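PDB 4GS5: acyl-CoA synthetase (AMP-forming)/AMP-acid ligase II-like protein from Dyadobacter fermentans, which probably ligates medium-chain fatty acids to coenzyme A at the expense of ATP, through an acyl-adenylate intermediate. Local coordinates for residues A[79-84]-A[93-98]; A[61-66]-A[99-104]; A[334-339]-A[345-350]. All coordinates share one frame; numbering follows the deposited sequence.

Contact 1 of 3, residues A[79-84]-A[93-98]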
ATOM      1  N   THR A  79     -23.592 -14.046   1.011  1.00 28.21           N
ATOM      2  CA  THR A  79     -22.179 -14.078   1.417  1.00 30.68           C
ATOM      3  C   THR A  79     -22.052 -14.000   2.943  1.00 31.86           C
ATOM      4  O   THR A  79     -22.559 -13.061   3.568  1.00 33.80           O
ATOM      5  CB  THR A  79     -21.383 -12.909   0.802  1.00 28.12           C
ATOM      6  OG1 THR A  79     -21.273 -13.096  -0.614  1.00 26.57           O
ATOM      7  CG2 THR A  79     -19.978 -12.845   1.370  1.00 30.00           C
ATOM      8  N   ARG A  80     -21.384 -14.981   3.540  1.00 27.11           N
ATOM      9  CA  ARG A  80     -21.147 -14.967   4.981  1.00 31.06           C
ATOM     10  C   ARG A  80     -19.829 -14.265   5.264  1.00 30.77           C
ATOM     11  O   ARG A  80     -18.765 -14.816   5.002  1.00 30.94           O
ATOM     12  CB  ARG A  80     -21.114 -16.393   5.527  1.00 31.95           C
ATOM     13  CG  ARG A  80     -22.448 -17.123   5.426  1.00 41.14           C
ATOM     14  CD  ARG A  80     -22.259 -18.616   5.644  1.00 46.62           C
ATOM     15  NE  ARG A  80     -21.321 -19.157   4.660  1.00 49.01           N
ATOM     16  CZ  ARG A  80     -20.832 -20.393   4.687  1.00 51.48           C
ATOM     17  NH1 ARG A  80     -21.184 -21.226   5.655  1.00 51.76           N
ATOM     18  NH2 ARG A  80     -19.980 -20.792   3.749  1.00 52.87           N
ATOM     19  N   ALA A  81     -19.903 -13.041   5.779  1.00 25.48           N
ATOM     20  CA  ALA A  81     -18.723 -12.216   5.922  1.00 27.54           C
ATOM     21  C   ALA A  81     -18.380 -12.037   7.395  1.00 31.33           C
ATOM     22  O   ALA A  81     -19.265 -11.786   8.225  1.00 35.25           O
ATOM     23  CB  ALA A  81     -18.950 -10.870   5.260  1.00 28.44           C
ATOM     24  N   LEU A  82     -17.098 -12.176   7.721  1.00 30.72           N
ATOM     25  CA  LEU A  82     -16.626 -11.920   9.081  1.00 31.83           C
ATOM     26  C   LEU A  82     -16.051 -10.501   9.159  1.00 32.34           C
ATOM     27  O   LEU A  82     -15.177 -10.133   8.377  1.00 28.05           O
ATOM     28  CB  LEU A  82     -15.554 -12.942   9.482  1.00 30.06           C
ATOM     29  CG  LEU A  82     -14.810 -12.692  10.806  1.00 34.50           C
ATOM     30  CD1 LEU A  82     -15.709 -12.992  12.000  1.00 37.10           C
ATOM     31  CD2 LEU A  82     -13.578 -13.560  10.869  1.00 39.27           C
ATOM     32  N   VAL A  83     -16.562  -9.703  10.090  1.00 30.51           N
ATOM     33  CA  VAL A  83     -16.092  -8.334  10.265  1.00 31.84           C
ATOM     34  C   VAL A  83     -15.168  -8.262  11.483  1.00 35.92           C
ATOM     35  O   VAL A  83     -15.648  -8.233  12.615  1.00 39.06           O
ATOM     36  CB  VAL A  83     -17.288  -7.372  10.489  1.00 34.18           C
ATOM     37  CG1 VAL A  83     -16.804  -5.922  10.615  1.00 35.15           C
ATOM     38  CG2 VAL A  83     -18.300  -7.519   9.358  1.00 36.90           C
ATOM     39  N   CYS A  84     -13.857  -8.242  11.246  1.00 34.53           N
ATOM     40  CA  CYS A  84     -12.862  -8.270  12.323  1.00 35.61           C
ATOM     41  C   CYS A  84     -11.938  -7.064  12.260  1.00 36.29           C
ATOM     42  O   CYS A  84     -10.903  -7.033  12.922  1.00 35.54           O
ATOM     43  CB  CYS A  84     -12.024  -9.550  12.261  1.00 36.23           C
ATOM     44  SG  CYS A  84     -11.186  -9.820  10.644  1.00 35.38           S
ATOM     45  N   LEU A  93     -16.022  -0.052   9.026  1.00 38.86           N
ATOM     46  CA  LEU A  93     -17.298   0.451   8.526  1.00 39.90           C
ATOM     47  C   LEU A  93     -17.552   0.041   7.063  1.00 38.09           C
ATOM     48  O   LEU A  93     -18.686  -0.219   6.686  1.00 37.25           O
ATOM     49  CB  LEU A  93     -17.400   1.966   8.716  1.00 42.38           C
ATOM     50  CG  LEU A  93     -17.371   2.367  10.198  1.00 40.28           C
ATOM     51  CD1 LEU A  93     -17.521   3.867  10.364  1.00 51.27           C
ATOM     52  CD2 LEU A  93     -18.482   1.634  10.934  1.00 44.49           C
HETATM   53  N   MSE A  94     -16.507  -0.049   6.241  1.00 37.47           N
HETATM   54  CA  MSE A  94     -16.725  -0.482   4.856  1.00 35.55           C
HETATM   55  C   MSE A  94     -17.280  -1.912   4.766  1.00 31.48           C
HETATM   56  O   MSE A  94     -18.016  -2.246   3.836  1.00 29.14           O
HETATM   57  CB  MSE A  94     -15.475  -0.306   3.981  1.00 37.02           C
HETATM   58  CG  MSE A  94     -15.313   1.113   3.429  1.00 46.05           C
HETATM   59 SE   MSE A  94     -16.696   1.658   2.128  0.52 55.94          SE
HETATM   60  CE  MSE A  94     -17.165  -0.073   1.401  1.00 43.51           C
HETATM   61  N   MSE A  95     -16.948  -2.759   5.732  1.00 31.07           N
HETATM   62  CA  MSE A  95     -17.501  -4.112   5.720  1.00 31.14           C
HETATM   63  C   MSE A  95     -19.017  -4.068   5.922  1.00 35.81           C
HETATM   64  O   MSE A  95     -19.757  -4.893   5.350  1.00 29.97           O
HETATM   65  CB  MSE A  95     -16.837  -4.981   6.792  1.00 29.58           C
HETATM   66  CG  MSE A  95     -15.397  -5.351   6.478  1.00 28.12           C
HETATM   67 SE   MSE A  95     -15.288  -6.455   4.883  0.47 27.96          SE
HETATM   68  CE  MSE A  95     -16.221  -8.029   5.533  1.00 31.53           C
ATOM     69  N   LEU A  96     -19.481  -3.101   6.724  1.00 33.16           N
ATOM     70  CA  LEU A  96     -20.919  -2.939   6.980  1.00 33.81           C
ATOM     71  C   LEU A  96     -21.655  -2.443   5.744  1.00 35.45           C
ATOM     72  O   LEU A  96     -22.738  -2.927   5.418  1.00 36.26           O
ATOM     73  CB  LEU A  96     -21.160  -1.960   8.132  1.00 40.73           C
ATOM     74  CG  LEU A  96     -20.443  -2.282   9.445  1.00 38.05           C
ATOM     75  CD1 LEU A  96     -20.828  -1.259  10.501  1.00 42.50           C
ATOM     76  CD2 LEU A  96     -20.792  -3.690   9.899  1.00 34.32           C
ATOM     77  N   VAL A  97     -21.063  -1.460   5.071  1.00 36.08           N
ATOM     78  CA  VAL A  97     -21.615  -0.913   3.837  1.00 35.95           C
ATOM     79  C   VAL A  97     -21.752  -1.987   2.772  1.00 33.13           C
ATOM     80  O   VAL A  97     -22.820  -2.133   2.164  1.00 34.54           O
ATOM     81  CB  VAL A  97     -20.742   0.241   3.287  1.00 37.62           C
ATOM     82  CG1 VAL A  97     -21.207   0.642   1.885  1.00 32.45           C
ATOM     83  CG2 VAL A  97     -20.790   1.436   4.240  1.00 41.40           C
ATOM     84  N   ARG A  98     -20.674  -2.741   2.542  1.00 34.26           N
ATOM     85  CA  ARG A  98     -20.725  -3.868   1.602  1.00 31.55           C
ATOM     86  C   ARG A  98     -21.833  -4.831   2.011  1.00 31.08           C
ATOM     87  O   ARG A  98     -22.654  -5.237   1.192  1.00 35.23           O
ATOM     88  CB  ARG A  98     -19.383  -4.608   1.560  1.00 29.44           C
ATOM     89  CG  ARG A  98     -18.257  -3.808   0.924  1.00 30.19           C
ATOM     90  CD  ARG A  98     -16.890  -4.378   1.312  1.00 34.13           C
ATOM     91  NE  ARG A  98     -15.797  -3.528   0.845  1.00 34.31           N
ATOM     92  CZ  ARG A  98     -14.588  -3.493   1.396  1.00 35.67           C
ATOM     93  NH1 ARG A  98     -14.305  -4.261   2.439  1.00 43.94           N
ATOM     94  NH2 ARG A  98     -13.663  -2.691   0.905  1.00 34.39           N
TER
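Val83 of strand 80-83 meets Met95, a selenomethionine, with both of its methyl branches. CG1 and CG2 of Val83 each lie 3.9 Å from CB of Met95, so the fork of the valine straddles the root of the longer side chain. With CG1 anti to the backbone N (chi1 -178°), both branches reach the helix. The two side chains pass alongside, pointing opposite ways, and Met95, bent at chi2 and chi3, folds on along the strand. Its terminal methyl CE ends 3.9 Å from CB of Ala81, so the bent side chain spans from Val83 to Ala81 on the helix-facing side of the strand.

No hydrogen bond joins the two segments; the one approach to a polar atom is that of Met95 CE, 3.7 Å from the backbone oxygen Leu82 O, a van der Waals touch. Within the helix, the selenium of Met95 lies in plane at the edge of the Arg98 guanidinium, while Met94 CB sits over one face of that group.

Strand and helix run nearly antiparallel at 161°, their axes 9.1 Å apart, as consecutive members of a beta-alpha-beta unit completed by the neighbouring parallel strand 105-109. Ala81 bonds through its backbone to Glu105 and Thr107 there. Farther out, helix 59-72 packs on Met94 and Val97, and helix 22-36 on Leu96 and Val97.

Contact 2 of 3, residues A[61-66]-A[99-104]; sequences QLAASA and GMELDW
The carboxylate of Glu101 reaches Ala63 with one oxygen: OE1 stands 3.9 Å from CB of Ala63, and OE2 has a weak hydrogen bond from Trp34 NE1 in helix 22-36. The indole of Trp104 has the backbone Gly99 N over one face, offset toward the rim, and its ring meets that of Phe126. This is helix-to-helix packing in the AMP-binding region, where the end of helix 90-102 lies against helix 59-72. There the chain turns away much as in a Schellman motif: Asp103 takes positive phi, and Trp104 N bonds back to Gly99 O at 2.9 Å.

No direct hydrogen bond crosses between the helices. Small residues allow a close approach, with Ala66 CB 4.1 Å from Glu101 CB. Ala66 CA and Glu101 CA, 6.8 Å apart, are the nearest such pair. Leu102 lays its methyl CD1 against the backbone, 3.6 Å from Ala66 O, a van der Waals contact. The bend of the Glu101 chain at chi2 (-65°) turns the carboxylate away from Ala66 and leaves OE1 beside Ala63. One water fills in between, donating to both Ala63 O and Glu101 OE1, 2.7 Å from each.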
ATOM      1  N   GLN A  61     -20.206   7.712  -2.640  1.00 43.49           N
ATOM      2  CA  GLN A  61     -18.835   7.199  -2.556  1.00 42.74           C
ATOM      3  C   GLN A  61     -18.807   5.794  -1.984  1.00 37.58           C
ATOM      4  O   GLN A  61     -18.193   4.889  -2.540  1.00 40.17           O
ATOM      5  CB  GLN A  61     -18.004   8.086  -1.622  1.00 46.24           C
ATOM      6  CG  GLN A  61     -17.434   9.317  -2.259  1.00 47.39           C
ATOM      7  CD  GLN A  61     -16.501  10.064  -1.331  1.00 42.06           C
ATOM      8  OE1 GLN A  61     -16.942  10.813  -0.470  1.00 44.59           O
ATOM      9  NE2 GLN A  61     -15.202   9.863  -1.506  1.00 39.66           N
ATOM     10  N   LEU A  62     -19.427   5.646  -0.820  1.00 35.89           N
ATOM     11  CA  LEU A  62     -19.474   4.369  -0.128  1.00 37.56           C
ATOM     12  C   LEU A  62     -20.172   3.304  -0.970  1.00 38.45           C
ATOM     13  O   LEU A  62     -19.713   2.162  -1.042  1.00 31.42           O
ATOM     14  CB  LEU A  62     -20.180   4.534   1.226  1.00 38.73           C
ATOM     15  CG  LEU A  62     -19.449   5.478   2.197  1.00 39.27           C
ATOM     16  CD1 LEU A  62     -20.276   5.789   3.435  1.00 36.09           C
ATOM     17  CD2 LEU A  62     -18.084   4.914   2.586  1.00 37.82           C
ATOM     18  N   ALA A  63     -21.286   3.677  -1.597  1.00 38.62           N
ATOM     19  CA  ALA A  63     -22.051   2.739  -2.409  1.00 37.59           C
ATOM     20  C   ALA A  63     -21.248   2.268  -3.632  1.00 37.13           C
ATOM     21  O   ALA A  63     -21.305   1.101  -4.009  1.00 38.59           O
ATOM     22  CB  ALA A  63     -23.390   3.360  -2.846  1.00 38.63           C
ATOM     23  N   ALA A  64     -20.527   3.192  -4.255  1.00 35.06           N
ATOM     24  CA  ALA A  64     -19.715   2.876  -5.418  1.00 37.95           C
ATOM     25  C   ALA A  64     -18.610   1.905  -5.028  1.00 32.64           C
ATOM     26  O   ALA A  64     -18.353   0.932  -5.727  1.00 30.45           O
ATOM     27  CB  ALA A  64     -19.120   4.139  -6.011  1.00 40.15           C
ATOM     28  N   SER A  65     -17.986   2.164  -3.885  1.00 34.47           N
ATOM     29  CA  SER A  65     -16.889   1.347  -3.382  1.00 33.10           C
ATOM     30  C   SER A  65     -17.330  -0.089  -3.077  1.00 31.75           C
ATOM     31  O   SER A  65     -16.693  -1.053  -3.508  1.00 30.73           O
ATOM     32  CB  SER A  65     -16.284   2.018  -2.147  1.00 34.89           C
ATOM     33  OG  SER A  65     -15.210   1.278  -1.636  1.00 35.84           O
ATOM     34  N   ALA A  66     -18.419  -0.217  -2.325  1.00 27.62           N
ATOM     35  CA  ALA A  66     -19.057  -1.506  -2.070  1.00 28.18           C
ATOM     36  C   ALA A  66     -19.389  -2.257  -3.352  1.00 27.91           C
ATOM     37  O   ALA A  66     -19.099  -3.444  -3.457  1.00 29.45           O
ATOM     38  CB  ALA A  66     -20.345  -1.310  -1.249  1.00 27.41           C
ATOM     39  N   GLY A  99     -21.858  -5.179   3.291  1.00 34.40           N
ATOM     40  CA  GLY A  99     -22.893  -6.045   3.826  1.00 37.31           C
ATOM     41  C   GLY A  99     -24.310  -5.587   3.527  1.00 39.57           C
ATOM     42  O   GLY A  99     -25.170  -6.401   3.187  1.00 39.34           O
HETATM   43  N   MSE A 100     -24.572  -4.290   3.663  1.00 37.70           N
HETATM   44  CA  MSE A 100     -25.925  -3.791   3.450  1.00 39.27           C
HETATM   45  C   MSE A 100     -26.239  -3.588   1.973  1.00 40.83           C
HETATM   46  O   MSE A 100     -27.375  -3.775   1.537  1.00 40.31           O
HETATM   47  CB  MSE A 100     -26.156  -2.494   4.218  1.00 39.50           C
HETATM   48  CG  MSE A 100     -26.316  -2.683   5.707  1.00 43.53           C
HETATM   49 SE   MSE A 100     -26.558  -0.952   6.517  0.44 46.60          SE
HETATM   50  CE  MSE A 100     -24.824  -0.161   6.124  1.00 42.76           C
ATOM     51  N   GLU A 101     -25.234  -3.192   1.203  1.00 37.41           N
ATOM     52  CA  GLU A 101     -25.437  -2.994  -0.223  1.00 39.68           C
ATOM     53  C   GLU A 101     -25.562  -4.312  -0.979  1.00 36.04           C
ATOM     54  O   GLU A 101     -26.291  -4.396  -1.962  1.00 42.05           O
ATOM     55  CB  GLU A 101     -24.314  -2.146  -0.808  1.00 40.10           C
ATOM     56  CG  GLU A 101     -24.421  -0.690  -0.421  1.00 43.99           C
ATOM     57  CD  GLU A 101     -25.668  -0.053  -1.005  1.00 50.85           C
ATOM     58  OE1 GLU A 101     -25.641   0.293  -2.207  1.00 54.69           O
ATOM     59  OE2 GLU A 101     -26.673   0.081  -0.269  1.00 52.58           O
ATOM     60  N   LEU A 102     -24.873  -5.341  -0.494  1.00 32.40           N
ATOM     61  CA  LEU A 102     -24.717  -6.597  -1.234  1.00 36.59           C
ATOM     62  C   LEU A 102     -25.506  -7.743  -0.594  1.00 38.83           C
ATOM     63  O   LEU A 102     -25.459  -8.874  -1.068  1.00 37.40           O
ATOM     64  CB  LEU A 102     -23.225  -6.956  -1.339  1.00 28.71           C
ATOM     65  CG  LEU A 102     -22.351  -5.888  -2.024  1.00 29.91           C
ATOM     66  CD1 LEU A 102     -20.848  -6.219  -1.996  1.00 23.52           C
ATOM     67  CD2 LEU A 102     -22.801  -5.656  -3.457  1.00 37.88           C
ATOM     68  N   ASP A 103     -26.229  -7.437   0.484  1.00 39.40           N
ATOM     69  CA  ASP A 103     -27.050  -8.424   1.199  1.00 43.08           C
ATOM     70  C   ASP A 103     -26.197  -9.561   1.767  1.00 37.30           C
ATOM     71  O   ASP A 103     -26.431 -10.740   1.478  1.00 31.48           O
ATOM     72  CB  ASP A 103     -28.140  -9.017   0.295  1.00 47.38           C
ATOM     73  CG  ASP A 103     -29.137  -7.985  -0.191  1.00 56.54           C
ATOM     74  OD1 ASP A 103     -29.323  -6.947   0.480  1.00 56.66           O
ATOM     75  OD2 ASP A 103     -29.751  -8.233  -1.253  1.00 63.70           O
ATOM     76  N   TRP A 104     -25.198  -9.216   2.565  1.00 32.08           N
ATOM     77  CA  TRP A 104     -24.402 -10.253   3.198  1.00 35.48           C
ATOM     78  C   TRP A 104     -24.958 -10.541   4.577  1.00 35.94           C
ATOM     79  O   TRP A 104     -25.634  -9.703   5.159  1.00 39.00           O
ATOM     80  CB  TRP A 104     -22.959  -9.801   3.369  1.00 31.14           C
ATOM     81  CG  TRP A 104     -22.179  -9.585   2.111  1.00 32.95           C
ATOM     82  CD1 TRP A 104     -22.560  -9.866   0.826  1.00 35.80           C
ATOM     83  CD2 TRP A 104     -20.869  -9.013   2.030  1.00 29.90           C
ATOM     84  NE1 TRP A 104     -21.548  -9.511  -0.050  1.00 34.85           N
ATOM     85  CE2 TRP A 104     -20.503  -8.983   0.667  1.00 32.46           C
ATOM     86  CE3 TRP A 104     -19.967  -8.531   2.985  1.00 27.58           C
ATOM     87  CZ2 TRP A 104     -19.268  -8.489   0.233  1.00 30.52           C
ATOM     88  CZ3 TRP A 104     -18.727  -8.036   2.551  1.00 25.89           C
ATOM     89  CH2 TRP A 104     -18.402  -8.015   1.185  1.00 30.37           C
TER
HETATM   90  O   HOH W   1     -23.559  -0.370  -3.835  1.00 39.34           O

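Contact 3 of 3, residues A[334-339]-A[345-350]; sequences AFAKTQ and KRATFQ
Thr348 OG1 is gripped twice: it accepts a hydrogen bond from Ala336 N at 2.9 Å and donates one to the carbonyl oxygen of Asp344, just before its own helix. The N-H...OG1 angle from Ala336 is 140°, so this bond is noticeably bent. The contact belongs to the C-terminal region that follows the large AMP-binding portion in this superfamily, and joins the extended segment 334-339 to helix 345-351. The chain between them probably corresponds to the A10 sequence motif of these ligases.

Asp344 ties the two ends together further, since its backbone also bonds to that of Ala336 and its OD1 takes the N-H of Ala347 in the first turn of the helix. Ala336 CA and Thr348 CA, 5.1 Å apart, are the nearest such pair between the segments.

At Thr348, chi1 of -66° sets OG1 anti to the carbonyl carbon, facing the segment, and leaves the methyl CG2 for the neighbouring aromatic. That methyl lies 3.8 Å from CD1 of Phe335, approaching the ring at a slant. Phe335 in turn meets Phe283 of strand 282-289 edge-to-face, while its backbone N bonds to Glu301 OE2, so both ring and main chain are held to the adjacent strands. A valine in place of Thr348 would probably leave Ala336 N without its side-chain acceptor and Asp344 O without its hydroxyl partner. Ala336 CB presses on the same hydroxyl, 3.5 Å from Thr348 OG1. It also meets a methyl of the helix, Ala347 CB, 4.1 Å from Ala336 CB.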
ATOM      1  N   ALA A 334      31.605  22.224  -0.538  1.00 59.31           N
ATOM      2  CA  ALA A 334      30.677  22.018   0.568  1.00 54.01           C
ATOM      3  C   ALA A 334      29.278  21.704   0.046  1.00 50.23           C
ATOM      4  O   ALA A 334      28.798  22.338  -0.903  1.00 49.60           O
ATOM      5  CB  ALA A 334      30.644  23.241   1.494  1.00 59.52           C
ATOM      6  N   PHE A 335      28.641  20.700   0.644  1.00 45.20           N
ATOM      7  CA  PHE A 335      27.274  20.357   0.274  1.00 44.99           C
ATOM      8  C   PHE A 335      26.332  21.420   0.814  1.00 47.60           C
ATOM      9  O   PHE A 335      26.491  21.870   1.938  1.00 46.69           O
ATOM     10  CB  PHE A 335      26.869  18.996   0.837  1.00 40.59           C
ATOM     11  CG  PHE A 335      27.465  17.828   0.102  1.00 43.23           C
ATOM     12  CD1 PHE A 335      28.200  18.016  -1.067  1.00 43.22           C
ATOM     13  CD2 PHE A 335      27.272  16.532   0.573  1.00 42.21           C
ATOM     14  CE1 PHE A 335      28.749  16.929  -1.747  1.00 40.14           C
ATOM     15  CE2 PHE A 335      27.812  15.442  -0.098  1.00 41.77           C
ATOM     16  CZ  PHE A 335      28.555  15.642  -1.261  1.00 40.25           C
ATOM     17  N   ALA A 336      25.354  21.812   0.005  1.00 54.35           N
ATOM     18  CA  ALA A 336      24.295  22.706   0.452  1.00 56.51           C
ATOM     19  C   ALA A 336      23.409  21.979   1.442  1.00 54.71           C
ATOM     20  O   ALA A 336      23.130  20.788   1.286  1.00 51.21           O
ATOM     21  CB  ALA A 336      23.473  23.192  -0.727  1.00 59.39           C
ATOM     22  N   LYS A 337      22.961  22.693   2.468  1.00 57.12           N
ATOM     23  CA  LYS A 337      22.138  22.068   3.487  1.00 58.83           C
ATOM     24  C   LYS A 337      20.825  22.804   3.712  1.00 58.45           C
ATOM     25  O   LYS A 337      20.766  24.033   3.624  1.00 62.34           O
ATOM     26  CB  LYS A 337      22.920  21.918   4.790  1.00 62.66           C
ATOM     27  CG  LYS A 337      23.353  20.493   5.048  1.00 64.20           C
ATOM     28  CD  LYS A 337      24.788  20.425   5.508  1.00 68.52           C
ATOM     29  CE  LYS A 337      25.291  18.993   5.462  1.00 70.94           C
ATOM     30  NZ  LYS A 337      26.756  18.919   5.714  1.00 74.72           N
ATOM     31  N   THR A 338      19.776  22.037   3.980  1.00 54.97           N
ATOM     32  CA  THR A 338      18.459  22.593   4.261  1.00 62.49           C
ATOM     33  C   THR A 338      18.452  23.254   5.637  1.00 67.34           C
ATOM     34  O   THR A 338      19.500  23.397   6.270  1.00 61.73           O
ATOM     35  CB  THR A 338      17.389  21.501   4.251  1.00 60.79           C
ATOM     36  OG1 THR A 338      17.561  20.665   5.400  1.00 61.61           O
ATOM     37  CG2 THR A 338      17.496  20.657   2.980  1.00 59.48           C
ATOM     38  N   GLN A 339      17.273  23.656   6.100  1.00 74.17           N
ATOM     39  CA  GLN A 339      17.161  24.260   7.423  1.00 82.00           C
ATOM     40  C   GLN A 339      17.144  23.189   8.507  1.00 79.61           C
ATOM     41  O   GLN A 339      17.349  23.472   9.690  1.00 83.62           O
ATOM     42  CB  GLN A 339      15.907  25.123   7.521  1.00 90.91           C
ATOM     43  CG  GLN A 339      16.144  26.588   7.239  1.00 97.71           C
ATOM     44  CD  GLN A 339      15.039  27.460   7.799  1.00103.20           C
ATOM     45  OE1 GLN A 339      15.292  28.375   8.584  1.00107.35           O
ATOM     46  NE2 GLN A 339      13.803  27.176   7.401  1.00102.32           N
ATOM     47  N   LYS A 345      20.357  18.062  -2.093  1.00 47.03           N
ATOM     48  CA  LYS A 345      21.060  17.465  -3.226  1.00 45.89           C
ATOM     49  C   LYS A 345      20.860  18.260  -4.505  1.00 46.42           C
ATOM     50  O   LYS A 345      21.822  18.547  -5.218  1.00 42.56           O
ATOM     51  CB  LYS A 345      20.642  16.011  -3.417  1.00 42.79           C
ATOM     52  CG  LYS A 345      21.005  15.147  -2.220  1.00 44.18           C
ATOM     53  CD  LYS A 345      20.532  13.719  -2.392  1.00 42.60           C
ATOM     54  CE  LYS A 345      20.733  12.931  -1.097  1.00 41.62           C
ATOM     55  NZ  LYS A 345      20.138  11.577  -1.186  1.00 37.03           N
ATOM     56  N   ARG A 346      19.613  18.619  -4.782  1.00 50.22           N
ATOM     57  CA  ARG A 346      19.277  19.435  -5.942  1.00 54.13           C
ATOM     58  C   ARG A 346      20.053  20.762  -5.973  1.00 50.03           C
ATOM     59  O   ARG A 346      20.624  21.129  -7.002  1.00 47.86           O
ATOM     60  CB  ARG A 346      17.767  19.677  -5.986  1.00 62.72           C
ATOM     61  CG  ARG A 346      17.292  20.577  -7.110  1.00 71.55           C
ATOM     62  CD  ARG A 346      15.872  20.211  -7.507  1.00 77.42           C
ATOM     63  NE  ARG A 346      15.826  18.851  -8.043  1.00 80.11           N
ATOM     64  CZ  ARG A 346      15.924  18.556  -9.337  1.00 81.71           C
ATOM     65  NH1 ARG A 346      15.886  17.291  -9.742  1.00 74.77           N
ATOM     66  NH2 ARG A 346      16.054  19.529 -10.231  1.00 87.52           N
ATOM     67  N   ALA A 347      20.085  21.474  -4.852  1.00 49.01           N
ATOM     68  CA  ALA A 347      20.793  22.756  -4.791  1.00 52.63           C
ATOM     69  C   ALA A 347      22.296  22.543  -4.935  1.00 55.94           C
ATOM     70  O   ALA A 347      22.977  23.282  -5.657  1.00 54.45           O
ATOM     71  CB  ALA A 347      20.483  23.490  -3.493  1.00 56.06           C
ATOM     72  N   THR A 348      22.802  21.517  -4.255  1.00 54.90           N
ATOM     73  CA  THR A 348      24.207  21.133  -4.362  1.00 51.61           C
ATOM     74  C   THR A 348      24.596  20.903  -5.815  1.00 49.97           C
ATOM     75  O   THR A 348      25.667  21.335  -6.255  1.00 50.83           O
ATOM     76  CB  THR A 348      24.524  19.863  -3.532  1.00 41.05           C
ATOM     77  OG1 THR A 348      24.360  20.147  -2.136  1.00 44.35           O
ATOM     78  CG2 THR A 348      25.955  19.398  -3.770  1.00 41.97           C
ATOM     79  N   PHE A 349      23.735  20.225  -6.567  1.00 44.85           N
ATOM     80  CA  PHE A 349      24.087  19.881  -7.940  1.00 44.66           C
ATOM     81  C   PHE A 349      24.138  21.107  -8.850  1.00 52.22           C
ATOM     82  O   PHE A 349      25.082  21.267  -9.617  1.00 56.34           O
ATOM     83  CB  PHE A 349      23.168  18.798  -8.515  1.00 41.53           C
ATOM     84  CG  PHE A 349      23.743  18.114  -9.712  1.00 42.41           C
ATOM     85  CD1 PHE A 349      24.792  17.222  -9.570  1.00 43.40           C
ATOM     86  CD2 PHE A 349      23.261  18.382 -10.979  1.00 46.00           C
ATOM     87  CE1 PHE A 349      25.344  16.600 -10.663  1.00 46.04           C
ATOM     88  CE2 PHE A 349      23.810  17.759 -12.092  1.00 50.03           C
ATOM     89  CZ  PHE A 349      24.854  16.868 -11.935  1.00 51.45           C
ATOM     90  N   GLN A 350      23.129  21.969  -8.756  1.00 59.73           N
ATOM     91  CA  GLN A 350      23.085  23.203  -9.535  1.00 68.96           C
ATOM     92  C   GLN A 350      24.331  24.049  -9.312  1.00 70.00           C
ATOM     93  O   GLN A 350      24.856  24.663 -10.242  1.00 70.54           O
ATOM     94  CB  GLN A 350      21.859  24.032  -9.158  1.00 79.67           C
ATOM     95  CG  GLN A 350      20.547  23.563  -9.761  1.00 86.63           C
ATOM     96  CD  GLN A 350      19.372  24.408  -9.289  1.00 96.89           C
ATOM     97  OE1 GLN A 350      18.806  24.164  -8.219  1.00 97.86           O
ATOM     98  NE2 GLN A 350      19.009  25.415 -10.079  1.00101.80           N
TER

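How the contacts relate
Contacts 1 and 2 share helix 90-102 and touch each other, their centres about 9 Å apart: CD1 of Trp104 packs on CB of Thr79, and CD2 of Leu62 on the selenium of Met94. Contact 1 is nested inside the chain loop that contact 2 closes. It is fully buried and apolar, whereas contact 2, at the helix end, is partly buried and admits a water and an acid group. Contact 3 lies on the opposite side of the chain's centre, its own centre about 51 Å from that of either. Also partly buried, it depends on a direct side-chain to backbone hydrogen bond that the other two lack.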